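Local atomic coordinates of MamA (Candidatus Magnetobacterium bavaricum, PDB entry 3VTX), a protein that is built of tetratricopeptide repeats, helical hairpins that stack into a superhelical array and commonly serve as scaffolds for protein-protein interactions. Residues 109-114 with 128-133. Numbering follows the deposited sequence.
Sequences AYYKLG and EAYEKT
Lys132 sets CG over one face of the Tyr110 ring, 3.3 Å from the ring centroid and almost on the ring normal, a CH-pi contact. CG of Lys132 stands anti to the backbone N (chi1 -168°); the chain then bends at chi2, and CE comes to 3.5 Å from Tyr110 OH, a hydroxyl hydrogen-bonded to the carbonyl of Thr104. Where the backbones come nearest, Gly114 faces Ala129, with CA atoms 5.0 Å apart. The Ala129 methyl fits against helix 107-119, CB lying 3.3 Å from Tyr110 O, and the phenol end of Tyr130 reaches the Gly114 carbonyl group, a close fit to a residue without a side chain. Tyr130 CD1 also meets Tyr111 CD1 at 3.6 Å, the two rings inclined at 47°. Tyr111 holds CG anti to its backbone N (chi1 -170°), and its hydroxyl is hydrogen-bonded to Ser146 and Arg142 of helix 141-153. Thr133 OG1 donates a hydrogen bond to Ala129 O (3.0 Å), which also accepts from Thr133 N on the opposite face of the carbonyl plane; the same OG1 packs against Tyr110 CB. Segments 109-114 and 128-133 run antiparallel, their axes approaching to 7.8 Å, with small residues at the closest approach and aromatic rings around it; their parent helices, 107-119 and 123-136, form the helix-turn-helix hairpin of a tetratricopeptide repeat.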
# COMPACT_ATOMS: atom_id res chain seq x y z
N ALA A 109 -4.03 2.95 -2.98
CA ALA A 109 -5.05 2.26 -2.25
C ALA A 109 -5.99 1.53 -3.16
O ALA A 109 -6.37 0.39 -2.83
CB ALA A 109 -5.84 3.26 -1.35
N TYR A 110 -6.41 2.14 -4.27
CA TYR A 110 -7.31 1.46 -5.17
C TYR A 110 -6.56 0.25 -5.78
O TYR A 110 -7.17 -0.81 -5.96
CB TYR A 110 -7.75 2.30 -6.33
CG TYR A 110 -8.84 3.31 -6.00
CD1 TYR A 110 -8.52 4.63 -5.89
CD2 TYR A 110 -10.14 2.91 -5.82
CE1 TYR A 110 -9.53 5.58 -5.62
CE2 TYR A 110 -11.17 3.87 -5.53
CZ TYR A 110 -10.81 5.19 -5.42
OH TYR A 110 -11.82 6.18 -5.20
N TYR A 111 -5.29 0.43 -6.13
CA TYR A 111 -4.50 -0.67 -6.75
C TYR A 111 -4.37 -1.84 -5.77
O TYR A 111 -4.72 -2.98 -6.11
CB TYR A 111 -3.16 -0.25 -7.30
CG TYR A 111 -2.49 -1.30 -8.12
CD1 TYR A 111 -3.16 -1.82 -9.21
CD2 TYR A 111 -1.30 -1.84 -7.77
CE1 TYR A 111 -2.59 -2.85 -9.98
CE2 TYR A 111 -0.72 -2.89 -8.52
CZ TYR A 111 -1.40 -3.36 -9.62
OH TYR A 111 -0.80 -4.38 -10.35
N LYS A 112 -4.00 -1.55 -4.55
CA LYS A 112 -3.90 -2.60 -3.52
C LYS A 112 -5.25 -3.29 -3.29
O LYS A 112 -5.32 -4.55 -3.14
CB LYS A 112 -3.36 -2.05 -2.18
CG LYS A 112 -1.87 -1.74 -2.10
CD LYS A 112 -0.88 -2.92 -1.97
CE LYS A 112 0.36 -2.50 -1.13
NZ LYS A 112 1.40 -3.58 -1.11
N LEU A 113 -6.35 -2.52 -3.26
CA LEU A 113 -7.68 -3.06 -3.05
C LEU A 113 -8.02 -4.00 -4.17
O LEU A 113 -8.53 -5.09 -3.94
CB LEU A 113 -8.74 -1.90 -2.99
CG LEU A 113 -10.14 -2.42 -2.83
CD1 LEU A 113 -10.39 -3.12 -1.41
CD2 LEU A 113 -11.09 -1.16 -3.00
N GLY A 114 -7.66 -3.61 -5.37
CA GLY A 114 -7.85 -4.48 -6.51
C GLY A 114 -7.05 -5.79 -6.43
O GLY A 114 -7.61 -6.89 -6.70
N GLU A 128 -12.99 -3.05 -11.16
CA GLU A 128 -13.50 -1.70 -10.82
C GLU A 128 -12.37 -0.87 -10.16
O GLU A 128 -12.10 0.27 -10.56
CB GLU A 128 -14.72 -1.86 -9.90
CG GLU A 128 -15.36 -0.54 -9.37
CD GLU A 128 -16.63 -0.80 -8.54
OE1 GLU A 128 -16.77 -1.85 -7.82
OE2 GLU A 128 -17.49 0.07 -8.61
N ALA A 129 -11.65 -1.49 -9.22
CA ALA A 129 -10.58 -0.78 -8.48
C ALA A 129 -9.41 -0.48 -9.42
O ALA A 129 -8.77 0.59 -9.40
CB ALA A 129 -10.05 -1.68 -7.29
N TYR A 130 -9.05 -1.44 -10.28
CA TYR A 130 -7.98 -1.15 -11.23
C TYR A 130 -8.32 -0.02 -12.26
O TYR A 130 -7.40 0.72 -12.67
CB TYR A 130 -7.57 -2.39 -12.03
CG TYR A 130 -7.10 -3.59 -11.23
CD1 TYR A 130 -6.25 -3.44 -10.17
CD2 TYR A 130 -7.47 -4.91 -11.61
CE1 TYR A 130 -5.74 -4.58 -9.48
CE2 TYR A 130 -6.99 -6.06 -10.91
CZ TYR A 130 -6.18 -5.85 -9.82
OH TYR A 130 -5.59 -6.95 -9.22
N GLU A 131 -9.57 -0.02 -12.71
CA GLU A 131 -10.07 1.00 -13.62
C GLU A 131 -9.92 2.36 -12.95
O GLU A 131 -9.45 3.33 -13.59
CB GLU A 131 -11.52 0.70 -14.00
CG GLU A 131 -11.59 -0.41 -15.04
CD GLU A 131 -12.97 -0.79 -15.44
OE1 GLU A 131 -13.92 -0.53 -14.67
OE2 GLU A 131 -13.11 -1.36 -16.56
N LYS A 132 -10.24 2.41 -11.66
CA LYS A 132 -10.12 3.68 -10.92
C LYS A 132 -8.68 4.04 -10.84
O LYS A 132 -8.36 5.20 -10.99
CB LYS A 132 -10.70 3.57 -9.53
CG LYS A 132 -10.88 4.84 -8.79
CD LYS A 132 -12.00 5.74 -9.37
CE LYS A 132 -12.00 7.09 -8.59
NZ LYS A 132 -12.78 8.16 -9.32
N THR A 133 -7.77 3.05 -10.61
CA THR A 133 -6.35 3.29 -10.58
C THR A 133 -5.85 3.92 -11.86
O THR A 133 -5.10 4.87 -11.83
CB THR A 133 -5.51 1.99 -10.30
OG1 THR A 133 -5.95 1.39 -9.05
CG2 THR A 133 -4.02 2.24 -10.29